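Local atomic coordinates of similar to yteR (Bacilus subtilis) (Clostridium acetobutylicum, PDB entry 4WU0), a protein that probably hydrolyses unsaturated rhamnogalacturonan fragments released during pectin breakdown. Residues Ile34-Glu39 with Phe351-Tyr356; Glu70-Asp75 with Asn108-Lys113; Lys150-Ile155 with Val215-His220; Gly259-Ala264 with Lys315-Ala320. One frame throughout, in Å; residues are numbered along the deposited sequence.

Interaction 1 (Ile34-Glu39 with Phe351-Tyr356); sequences IAKVYE and FLLASY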
# COMPACT_ATOMS: atom_id res chain seq x y z
N ILE A 34 2.25 -6.59 11.73
CA ILE A 34 2.60 -7.41 12.89
C ILE A 34 3.78 -6.78 13.64
O ILE A 34 3.88 -6.86 14.86
CB ILE A 34 2.84 -8.88 12.49
CG1 ILE A 34 1.51 -9.49 12.01
CG2 ILE A 34 3.39 -9.67 13.68
CD1 ILE A 34 1.62 -10.88 11.44
N ALA A 35 4.68 -6.12 12.92
CA ALA A 35 5.82 -5.48 13.55
C ALA A 35 5.37 -4.36 14.49
O ALA A 35 6.03 -4.11 15.50
CB ALA A 35 6.81 -4.98 12.53
N LYS A 36 4.26 -3.69 14.18
CA LYS A 36 3.74 -2.66 15.08
C LYS A 36 3.21 -3.28 16.38
O LYS A 36 3.31 -2.69 17.45
CB LYS A 36 2.65 -1.83 14.42
CG LYS A 36 3.07 -1.07 13.17
CD LYS A 36 4.35 -0.27 13.30
CE LYS A 36 4.15 1.08 13.93
NZ LYS A 36 5.38 1.94 13.80
N VAL A 37 2.65 -4.49 16.28
CA VAL A 37 2.17 -5.19 17.45
C VAL A 37 3.35 -5.62 18.32
O VAL A 37 3.29 -5.50 19.54
CB VAL A 37 1.29 -6.39 17.05
CG1 VAL A 37 0.89 -7.20 18.27
CG2 VAL A 37 0.09 -5.88 16.31
N TYR A 38 4.44 -6.06 17.70
CA TYR A 38 5.68 -6.32 18.41
C TYR A 38 6.16 -5.06 19.14
O TYR A 38 6.53 -5.11 20.32
CB TYR A 38 6.78 -6.82 17.47
CG TYR A 38 8.10 -6.99 18.17
CD1 TYR A 38 8.22 -7.83 19.27
CD2 TYR A 38 9.22 -6.30 17.74
CE1 TYR A 38 9.43 -7.97 19.93
CE2 TYR A 38 10.43 -6.44 18.39
CZ TYR A 38 10.53 -7.27 19.48
OH TYR A 38 11.76 -7.41 20.10
N GLU A 39 6.13 -3.93 18.45
CA GLU A 39 6.61 -2.67 19.01
C GLU A 39 5.89 -2.31 20.31
O GLU A 39 6.54 -1.94 21.29
CB GLU A 39 6.40 -1.55 17.98
CG GLU A 39 6.81 -0.14 18.42
CD GLU A 39 6.58 0.88 17.31
OE1 GLU A 39 6.09 1.99 17.60
OE2 GLU A 39 6.88 0.55 16.14
N PHE A 351 -5.37 -3.21 7.71
CA PHE A 351 -6.22 -3.22 8.90
C PHE A 351 -5.39 -3.21 10.19
O PHE A 351 -5.68 -2.47 11.13
CB PHE A 351 -7.21 -4.38 8.91
CG PHE A 351 -8.09 -4.37 10.13
CD1 PHE A 351 -9.17 -3.53 10.19
CD2 PHE A 351 -7.77 -5.13 11.25
CE1 PHE A 351 -9.95 -3.46 11.36
CE2 PHE A 351 -8.56 -5.07 12.38
CZ PHE A 351 -9.65 -4.22 12.43
N LEU A 352 -4.33 -4.00 10.25
CA LEU A 352 -3.43 -3.96 11.39
C LEU A 352 -2.83 -2.57 11.59
O LEU A 352 -2.74 -2.08 12.72
CB LEU A 352 -2.27 -4.92 11.17
CG LEU A 352 -2.57 -6.41 11.28
CD1 LEU A 352 -1.44 -7.22 10.65
CD2 LEU A 352 -2.72 -6.76 12.76
N LEU A 353 -2.39 -1.96 10.49
CA LEU A 353 -1.76 -0.65 10.55
C LEU A 353 -2.74 0.44 10.98
O LEU A 353 -2.39 1.30 11.80
CB LEU A 353 -1.11 -0.29 9.19
CG LEU A 353 0.05 -1.20 8.81
CD1 LEU A 353 0.46 -1.00 7.34
CD2 LEU A 353 1.26 -0.93 9.71
N ALA A 354 -3.95 0.42 10.43
CA ALA A 354 -4.98 1.35 10.85
C ALA A 354 -5.29 1.17 12.33
O ALA A 354 -5.48 2.15 13.05
CB ALA A 354 -6.25 1.15 10.02
N SER A 355 -5.37 -0.08 12.77
CA SER A 355 -5.67 -0.35 14.18
C SER A 355 -4.59 0.22 15.08
O SER A 355 -4.88 0.82 16.11
CB SER A 355 -5.76 -1.86 14.41
OG SER A 355 -6.81 -2.42 13.64
N TYR A 356 -3.33 0.03 14.70
CA TYR A 356 -2.23 0.56 15.49
C TYR A 356 -2.36 2.08 15.60
O TYR A 356 -2.21 2.64 16.69
CB TYR A 356 -0.89 0.17 14.88
CG TYR A 356 0.30 0.84 15.52
CD1 TYR A 356 0.83 0.35 16.70
CD2 TYR A 356 0.87 1.97 14.96
CE1 TYR A 356 1.91 0.97 17.32
CE2 TYR A 356 1.96 2.60 15.57
CZ TYR A 356 2.47 2.09 16.74
OH TYR A 356 3.54 2.70 17.35
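Apolar packing opens this helix-helix contact. I34 and L352 run alongside one another, with I34 CG1 4.0 Å from L352 CD1. The L353 side chain lies across K36, so that its CD2 meets the aliphatic CG of K36. M8 and I12 of helix 4-14 also touch L352.

The two segments belong to helices 25-41 and 345-360. The axes of segments 34-39 and 351-356 approach to 9.3 Å, at 33°, with the N-to-C directions roughly alike. This pairing brings an early helix against the last one, as expected of the (alpha/alpha)6 barrel of the six-hairpin glycosidases.

The aromatic part is a CH-pi contact. K36 has CG anti to its carbonyl carbon and bends at chi2 (-49°) and chi3 (-82°). This lays CE over one face of the Y356 ring, offset toward the rim. CG of Y356 is anti to its backbone N, which sends the ring across K36.

Polar contacts gather at the ring's far end. Y356 OH and E39 OE1 form a weak hydrogen bond of 2.7 Å. The other oxygen, E39 OE2, takes K36 NZ on its syn lone pair in a salt bridge of 3.1 Å.

Interaction 2 (Glu70-Asp75 with Asn108-Lys113); sequences EEYNID and NHPRTK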
# COMPACT_ATOMS: atom_id res chain seq x y z
N GLU A 70 15.89 -9.25 -12.70
CA GLU A 70 15.75 -8.95 -14.11
C GLU A 70 14.30 -8.93 -14.63
O GLU A 70 14.06 -8.53 -15.76
CB GLU A 70 16.59 -9.93 -14.95
CG GLU A 70 18.09 -9.71 -14.80
CD GLU A 70 18.67 -10.27 -13.50
OE1 GLU A 70 17.97 -11.03 -12.78
OE2 GLU A 70 19.85 -9.96 -13.21
N GLU A 71 13.34 -9.32 -13.81
CA GLU A 71 11.94 -9.14 -14.19
C GLU A 71 11.52 -7.68 -14.09
O GLU A 71 10.52 -7.29 -14.68
CB GLU A 71 11.03 -10.02 -13.32
CG GLU A 71 11.15 -11.48 -13.74
CD GLU A 71 10.41 -12.44 -12.84
OE1 GLU A 71 9.79 -11.98 -11.84
OE2 GLU A 71 10.45 -13.66 -13.14
N TYR A 72 12.27 -6.91 -13.31
CA TYR A 72 11.99 -5.49 -13.06
C TYR A 72 10.49 -5.30 -12.74
O TYR A 72 9.77 -4.57 -13.40
CB TYR A 72 12.49 -4.62 -14.23
CG TYR A 72 14.00 -4.52 -14.22
CD1 TYR A 72 14.65 -3.85 -13.19
CD2 TYR A 72 14.78 -5.15 -15.18
CE1 TYR A 72 16.01 -3.77 -13.13
CE2 TYR A 72 16.16 -5.08 -15.13
CZ TYR A 72 16.77 -4.39 -14.10
OH TYR A 72 18.14 -4.32 -14.04
N ASN A 73 10.07 -5.99 -11.69
CA ASN A 73 8.70 -5.94 -11.18
C ASN A 73 8.71 -5.05 -9.95
O ASN A 73 9.35 -5.39 -8.96
CB ASN A 73 8.24 -7.37 -10.83
CG ASN A 73 6.82 -7.43 -10.29
OD1 ASN A 73 6.26 -6.43 -9.83
ND2 ASN A 73 6.24 -8.63 -10.31
N ILE A 74 8.06 -3.89 -9.99
CA ILE A 74 8.15 -2.97 -8.87
C ILE A 74 7.57 -3.57 -7.58
O ILE A 74 8.02 -3.22 -6.47
CB ILE A 74 7.51 -1.59 -9.18
CG1 ILE A 74 8.11 -0.48 -8.33
CG2 ILE A 74 5.99 -1.63 -9.03
CD1 ILE A 74 9.47 -0.07 -8.76
N ASP A 75 6.61 -4.48 -7.71
CA ASP A 75 5.99 -5.14 -6.55
C ASP A 75 7.02 -5.85 -5.71
O ASP A 75 6.85 -5.97 -4.49
CB ASP A 75 4.94 -6.19 -6.94
CG ASP A 75 3.68 -5.61 -7.51
OD1 ASP A 75 3.42 -4.41 -7.33
OD2 ASP A 75 2.94 -6.36 -8.16
N ASN A 108 18.80 0.07 -12.53
CA ASN A 108 18.47 0.03 -13.94
C ASN A 108 16.99 -0.23 -14.21
O ASN A 108 16.61 -0.46 -15.35
CB ASN A 108 19.29 -1.06 -14.64
CG ASN A 108 20.79 -0.79 -14.58
OD1 ASN A 108 21.25 0.26 -15.02
ND2 ASN A 108 21.53 -1.72 -13.99
N HIS A 109 16.16 -0.19 -13.17
CA HIS A 109 14.73 -0.39 -13.37
C HIS A 109 14.24 0.65 -14.38
O HIS A 109 14.58 1.82 -14.26
CB HIS A 109 13.98 -0.23 -12.05
CG HIS A 109 12.54 -0.63 -12.12
ND1 HIS A 109 12.07 -1.79 -11.55
CD2 HIS A 109 11.47 -0.02 -12.68
CE1 HIS A 109 10.77 -1.89 -11.77
NE2 HIS A 109 10.38 -0.83 -12.45
N PRO A 110 13.49 0.21 -15.41
CA PRO A 110 13.14 1.14 -16.48
C PRO A 110 12.21 2.26 -16.03
O PRO A 110 11.39 2.06 -15.14
CB PRO A 110 12.47 0.24 -17.54
CG PRO A 110 12.01 -0.96 -16.78
CD PRO A 110 13.04 -1.16 -15.70
N ARG A 111 12.36 3.41 -16.68
CA ARG A 111 11.62 4.61 -16.30
C ARG A 111 10.92 5.25 -17.48
O ARG A 111 11.33 5.09 -18.63
CB ARG A 111 12.57 5.63 -15.69
CG ARG A 111 13.10 5.22 -14.33
CD ARG A 111 14.26 6.09 -13.95
NE ARG A 111 14.94 5.73 -12.70
CZ ARG A 111 14.79 6.34 -11.53
NH1 ARG A 111 13.91 7.33 -11.39
NH2 ARG A 111 15.52 5.96 -10.49
N THR A 112 9.85 5.99 -17.17
CA THR A 112 9.12 6.75 -18.18
C THR A 112 9.94 7.96 -18.60
O THR A 112 11.02 8.22 -18.05
CB THR A 112 7.79 7.27 -17.63
OG1 THR A 112 8.08 8.21 -16.58
CG2 THR A 112 6.94 6.14 -17.09
N LYS A 113 9.43 8.70 -19.57
CA LYS A 113 10.13 9.87 -20.08
C LYS A 113 10.36 10.91 -18.98
O LYS A 113 11.30 11.71 -19.05
CB LYS A 113 9.38 10.47 -21.28
CG LYS A 113 8.11 11.21 -20.89
CD LYS A 113 7.36 11.84 -22.09
CE LYS A 113 6.96 10.83 -23.16
NZ LYS A 113 5.94 11.40 -24.11
O HOH W 1 19.48 -3.01 -11.97
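Y72 and H109 form the dense part of this loop-to-loop contact. Their side chains pass one another head to tail, with ring planes 86° apart and centroids 5.6 Å apart. CD1 of Y72 comes within 3.5 Å of H109 CA. P110 CD packs obliquely against CB and CG of Y72. I74 CD1 lies over one face of the imidazole, 4.0 Å from the H109 ring centroid. CG1 of I74 is anti to its backbone N (chi1 -155°), and the bend at chi2 (75°) brings CD1 over the ring. F117 meets H109 edge-to-face.

The outer end is looser. N108 is exposed, and its CB is 3.5 Å from Y72 OH. A water lies in the plane of the Y72 ring, at its edge, 2.8 Å from Y72 OH. The same water accepts weak hydrogen bonds from N108 N and ND2. It therefore bridges the loops that follow helices 44-54 and 93-108.

No direct hydrogen bond crosses between the two segments. The buried imidazole is served from outside them: NE2 of H109 bonds to W118 O and ND1 to Q105 NE2. This pattern is consistent with a neutral H109 protonated on NE2, its rotation fixed at both nitrogens.

Interaction 3 (Lys150-Ile155 with Val215-His220); sequences KEFDDI and VLPKNH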
# COMPACT_ATOMS: atom_id res chain seq x y z
N LYS A 150 20.43 12.96 -1.25
CA LYS A 150 20.09 13.51 -2.56
C LYS A 150 19.07 12.62 -3.30
O LYS A 150 18.29 13.10 -4.14
CB LYS A 150 21.34 13.68 -3.41
CG LYS A 150 21.16 14.57 -4.63
CD LYS A 150 20.65 15.95 -4.24
CE LYS A 150 20.67 16.93 -5.39
NZ LYS A 150 19.98 18.21 -5.01
N GLU A 151 19.09 11.32 -2.99
CA GLU A 151 18.21 10.37 -3.67
C GLU A 151 16.75 10.63 -3.37
O GLU A 151 15.87 10.21 -4.11
CB GLU A 151 18.57 8.94 -3.29
CG GLU A 151 19.94 8.55 -3.81
CD GLU A 151 20.38 7.18 -3.33
OE1 GLU A 151 19.90 6.18 -3.89
OE2 GLU A 151 21.24 7.10 -2.43
N PHE A 152 16.48 11.32 -2.27
CA PHE A 152 15.08 11.66 -1.99
C PHE A 152 14.46 12.52 -3.11
O PHE A 152 13.24 12.48 -3.31
CB PHE A 152 14.95 12.40 -0.65
CG PHE A 152 15.10 11.52 0.56
CD1 PHE A 152 14.28 10.43 0.76
CD2 PHE A 152 16.03 11.83 1.55
CE1 PHE A 152 14.41 9.63 1.89
CE2 PHE A 152 16.15 11.03 2.69
CZ PHE A 152 15.33 9.93 2.85
N ASP A 153 15.27 13.30 -3.82
CA ASP A 153 14.76 14.15 -4.90
C ASP A 153 14.10 13.31 -6.00
O ASP A 153 13.12 13.73 -6.60
CB ASP A 153 15.89 14.95 -5.57
CG ASP A 153 16.50 16.03 -4.68
OD1 ASP A 153 16.15 16.16 -3.48
OD2 ASP A 153 17.37 16.77 -5.20
N ASP A 154 14.69 12.15 -6.26
CA ASP A 154 14.19 11.21 -7.26
C ASP A 154 12.82 10.71 -6.80
O ASP A 154 11.84 10.79 -7.55
CB ASP A 154 15.20 10.06 -7.38
CG ASP A 154 14.78 8.97 -8.36
OD1 ASP A 154 13.67 9.01 -8.94
OD2 ASP A 154 15.60 8.05 -8.53
N ILE A 155 12.77 10.25 -5.56
CA ILE A 155 11.55 9.72 -4.97
C ILE A 155 10.43 10.75 -4.98
O ILE A 155 9.30 10.44 -5.42
CB ILE A 155 11.85 9.24 -3.55
CG1 ILE A 155 12.74 8.00 -3.61
CG2 ILE A 155 10.56 8.96 -2.75
CD1 ILE A 155 13.65 7.83 -2.41
N VAL A 215 9.69 9.92 6.34
CA VAL A 215 11.14 9.73 6.32
C VAL A 215 11.92 10.82 5.58
O VAL A 215 13.15 10.81 5.59
CB VAL A 215 11.55 8.33 5.79
CG1 VAL A 215 11.01 7.24 6.70
CG2 VAL A 215 11.10 8.14 4.35
N LEU A 216 11.21 11.79 4.98
CA LEU A 216 11.90 12.92 4.34
C LEU A 216 12.59 13.85 5.34
O LEU A 216 12.10 14.08 6.43
CB LEU A 216 10.92 13.76 3.52
CG LEU A 216 10.33 13.19 2.23
CD1 LEU A 216 9.40 14.23 1.61
CD2 LEU A 216 11.45 12.79 1.25
N PRO A 217 13.73 14.42 4.95
CA PRO A 217 14.27 15.52 5.75
C PRO A 217 13.24 16.65 5.92
O PRO A 217 12.54 16.96 4.97
CB PRO A 217 15.48 15.99 4.93
CG PRO A 217 15.89 14.77 4.15
CD PRO A 217 14.62 14.07 3.82
N LYS A 218 13.14 17.24 7.12
CA LYS A 218 12.15 18.28 7.38
C LYS A 218 12.25 19.48 6.46
O LYS A 218 11.25 20.14 6.18
CB LYS A 218 12.24 18.75 8.84
CG LYS A 218 11.40 17.92 9.79
CD LYS A 218 11.86 16.47 9.80
CE LYS A 218 10.91 15.56 10.57
NZ LYS A 218 11.55 14.22 10.80
N ASN A 219 13.46 19.74 5.98
CA ASN A 219 13.68 20.85 5.06
C ASN A 219 13.70 20.45 3.60
O ASN A 219 14.14 21.23 2.75
CB ASN A 219 14.96 21.61 5.41
CG ASN A 219 16.22 20.78 5.19
OD1 ASN A 219 16.18 19.66 4.66
ND2 ASN A 219 17.36 21.34 5.60
N HIS A 220 13.24 19.24 3.28
CA HIS A 220 13.31 18.81 1.89
C HIS A 220 12.46 19.72 1.00
O HIS A 220 11.35 20.07 1.35
CB HIS A 220 12.90 17.36 1.72
CG HIS A 220 13.25 16.82 0.37
ND1 HIS A 220 12.40 16.93 -0.71
CD2 HIS A 220 14.38 16.25 -0.10
CE1 HIS A 220 12.98 16.44 -1.78
NE2 HIS A 220 14.19 16.03 -1.44
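F152 is the apolar centre. Its CG is anti to the carbonyl carbon (chi1 -74°), and the ring enters the bend formed by V215, L216 and P217. L216 runs past it head to tail and brings CD2 to 3.7 Å from F152 CD1. P217 lies obliquely at the other ortho carbon, where F152 CD2 is 3.5 Å from P217 CD. The tip of the ring, F152 CZ, is 3.6 Å from V215 O.

Further out, CB of F152 rests against the H220 imidazole, 3.8 Å from H220 NE2. H220 closes a type I turn that begins at P217. Its NE2 donates to D153 OD1 at 2.8 Å, bent to 140° at the hydrogen. The acceptor uses its anti lone pair and lies 27° out of the imidazole plane. D153 OD2 takes K150 NZ on its syn lone pair, in a salt bridge of 3.0 Å. The carboxylate is thus held at both oxygens. H220 ND1 caps D222 N, so this histidine is gripped at both nitrogens too.

The contact sets the start of helix 152-166 against the loop between helices 199-215 and 223-240. Helix 129-146 covers it from a further direction, with V143 on F152 and A140 on V215.

Interaction 4 (Gly259-Ala264 with Lys315-Ala320); sequences GNYLEA and KICYVA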
# COMPACT_ATOMS: atom_id res chain seq x y z
N GLY A 259 -23.75 -3.69 -8.21
CA GLY A 259 -22.54 -4.46 -8.31
C GLY A 259 -21.43 -3.90 -7.44
O GLY A 259 -20.55 -4.64 -7.00
N ASN A 260 -21.45 -2.58 -7.20
CA ASN A 260 -20.38 -1.98 -6.40
C ASN A 260 -20.55 -2.44 -4.96
O ASN A 260 -21.64 -2.87 -4.57
CB ASN A 260 -20.44 -0.45 -6.48
CG ASN A 260 -19.08 0.21 -6.30
OD1 ASN A 260 -18.09 -0.41 -5.92
ND2 ASN A 260 -19.05 1.52 -6.58
N TYR A 261 -19.48 -2.33 -4.18
CA TYR A 261 -19.48 -2.83 -2.81
C TYR A 261 -18.45 -2.10 -1.97
O TYR A 261 -17.43 -1.63 -2.50
CB TYR A 261 -19.21 -4.34 -2.78
CG TYR A 261 -17.87 -4.78 -3.32
CD1 TYR A 261 -17.66 -4.98 -4.68
CD2 TYR A 261 -16.81 -5.03 -2.44
CE1 TYR A 261 -16.44 -5.40 -5.15
CE2 TYR A 261 -15.60 -5.46 -2.89
CZ TYR A 261 -15.40 -5.64 -4.25
OH TYR A 261 -14.18 -6.06 -4.70
N LEU A 262 -18.73 -2.01 -0.68
CA LEU A 262 -17.79 -1.45 0.28
C LEU A 262 -16.64 -2.43 0.41
O LEU A 262 -16.86 -3.62 0.68
CB LEU A 262 -18.50 -1.23 1.63
CG LEU A 262 -19.72 -0.32 1.59
CD1 LEU A 262 -20.42 -0.30 2.94
CD2 LEU A 262 -19.33 1.09 1.18
N GLU A 263 -15.42 -1.94 0.22
CA GLU A 263 -14.26 -2.82 0.09
C GLU A 263 -13.24 -2.53 1.19
O GLU A 263 -12.90 -1.38 1.48
CB GLU A 263 -13.67 -2.69 -1.32
CG GLU A 263 -12.66 -3.77 -1.69
CD GLU A 263 -11.27 -3.54 -1.11
OE1 GLU A 263 -10.86 -2.37 -1.05
OE2 GLU A 263 -10.56 -4.53 -0.76
N ALA A 264 -12.76 -3.61 1.81
CA ALA A 264 -12.04 -3.50 3.08
C ALA A 264 -10.60 -3.04 2.97
O ALA A 264 -10.11 -2.33 3.86
CB ALA A 264 -12.09 -4.84 3.81
N LYS A 315 -14.57 -9.00 2.90
CA LYS A 315 -14.88 -8.06 1.82
C LYS A 315 -13.65 -7.41 1.22
O LYS A 315 -13.64 -6.20 0.93
CB LYS A 315 -15.89 -7.00 2.25
CG LYS A 315 -17.09 -7.53 3.06
CD LYS A 315 -17.87 -8.61 2.30
CE LYS A 315 -19.07 -9.07 3.13
NZ LYS A 315 -19.89 -10.08 2.42
N ILE A 316 -12.64 -8.23 0.97
CA ILE A 316 -11.39 -7.75 0.40
C ILE A 316 -11.31 -8.13 -1.08
O ILE A 316 -11.48 -9.27 -1.44
CB ILE A 316 -10.19 -8.36 1.14
CG1 ILE A 316 -10.27 -8.08 2.65
CG2 ILE A 316 -8.90 -7.87 0.53
CD1 ILE A 316 -9.45 -9.05 3.45
N CYS A 317 -11.04 -7.15 -1.93
CA CYS A 317 -10.84 -7.47 -3.35
C CYS A 317 -9.55 -8.27 -3.47
O CYS A 317 -8.49 -7.77 -3.11
CB CYS A 317 -10.73 -6.19 -4.17
SG CYS A 317 -10.32 -6.56 -5.91
N TYR A 318 -9.60 -9.49 -3.98
CA TYR A 318 -8.42 -10.34 -3.97
C TYR A 318 -7.26 -9.77 -4.83
O TYR A 318 -6.09 -9.82 -4.44
CB TYR A 318 -8.76 -11.76 -4.40
CG TYR A 318 -7.56 -12.67 -4.53
CD1 TYR A 318 -6.73 -12.94 -3.44
CD2 TYR A 318 -7.24 -13.25 -5.75
CE1 TYR A 318 -5.63 -13.75 -3.57
CE2 TYR A 318 -6.15 -14.07 -5.88
CZ TYR A 318 -5.34 -14.32 -4.79
OH TYR A 318 -4.24 -15.14 -4.94
N VAL A 319 -7.62 -9.29 -6.01
CA VAL A 319 -6.64 -8.84 -7.01
C VAL A 319 -7.36 -7.97 -8.03
O VAL A 319 -8.52 -8.21 -8.36
CB VAL A 319 -5.95 -10.04 -7.72
CG1 VAL A 319 -6.96 -10.87 -8.51
CG2 VAL A 319 -4.81 -9.57 -8.63
N ALA A 320 -6.68 -6.95 -8.51
CA ALA A 320 -7.11 -6.22 -9.70
C ALA A 320 -5.88 -5.66 -10.38
O ALA A 320 -4.85 -5.41 -9.73
CB ALA A 320 -8.05 -5.10 -9.35
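E263 reaches across to the other segment with its carboxylate. CG is anti to the backbone N (chi1 -167°), and the chain bends at chi2. This turn brings E263 OE2 to 2.9 Å from C317 N. The bond is nearly straight, at 169°, and uses the anti lone pair of OE2. E263 OE2 also bonds to S265 OG and lies 3.5 Å from I316 CA.

CB of A264 points toward the strand and meets I316 CG1 at 3.9 Å, although the CB of I316 itself points away from the facing segment. A264 N donates to K315 O at 2.9 Å, and the donor sits above the carbonyl plane.

E263 is the N-cap of helix 264-279. Its OE1 accepts from G266 N in the first turn, while OE2 takes the strand amide. One carboxylate therefore ties the helix start to the end of strand 311-317. The cluster of N-H donors would probably keep it ionised, and R200 adds a long, weak ion pair.

Y261 comes in with its phenol end first. CG sits in the crowded position between the backbone N and the carbonyl carbon (chi1 63°), and Y261 OH reaches to 3.5 Å from C317 CB. The ring turns its edge toward K315 O. The CB of K315 points toward the facing segment, near L262 O, but the lysine tail leads away.

From the N terminus, interaction 1 opens first, on helix 25-41, and closes last, on helix 345-360. Its loop encloses the other three contacts. Within it, interaction 2 closes a short loop made mostly of helices 80-90 and 93-108. Interaction 3 then closes the span from helix 152-166 to the loop before helix 223-240. Interaction 4 follows, tying the start of helix 264-279 to strand 311-317. These three run in series and none cross. Interactions 2 and 3 touch through a salt bridge between R111 NH2 and D154 OD2, at 2.9 Å. Interactions 3 and 4 lie on opposite sides of the chain's centre, their centres about 34 Å apart.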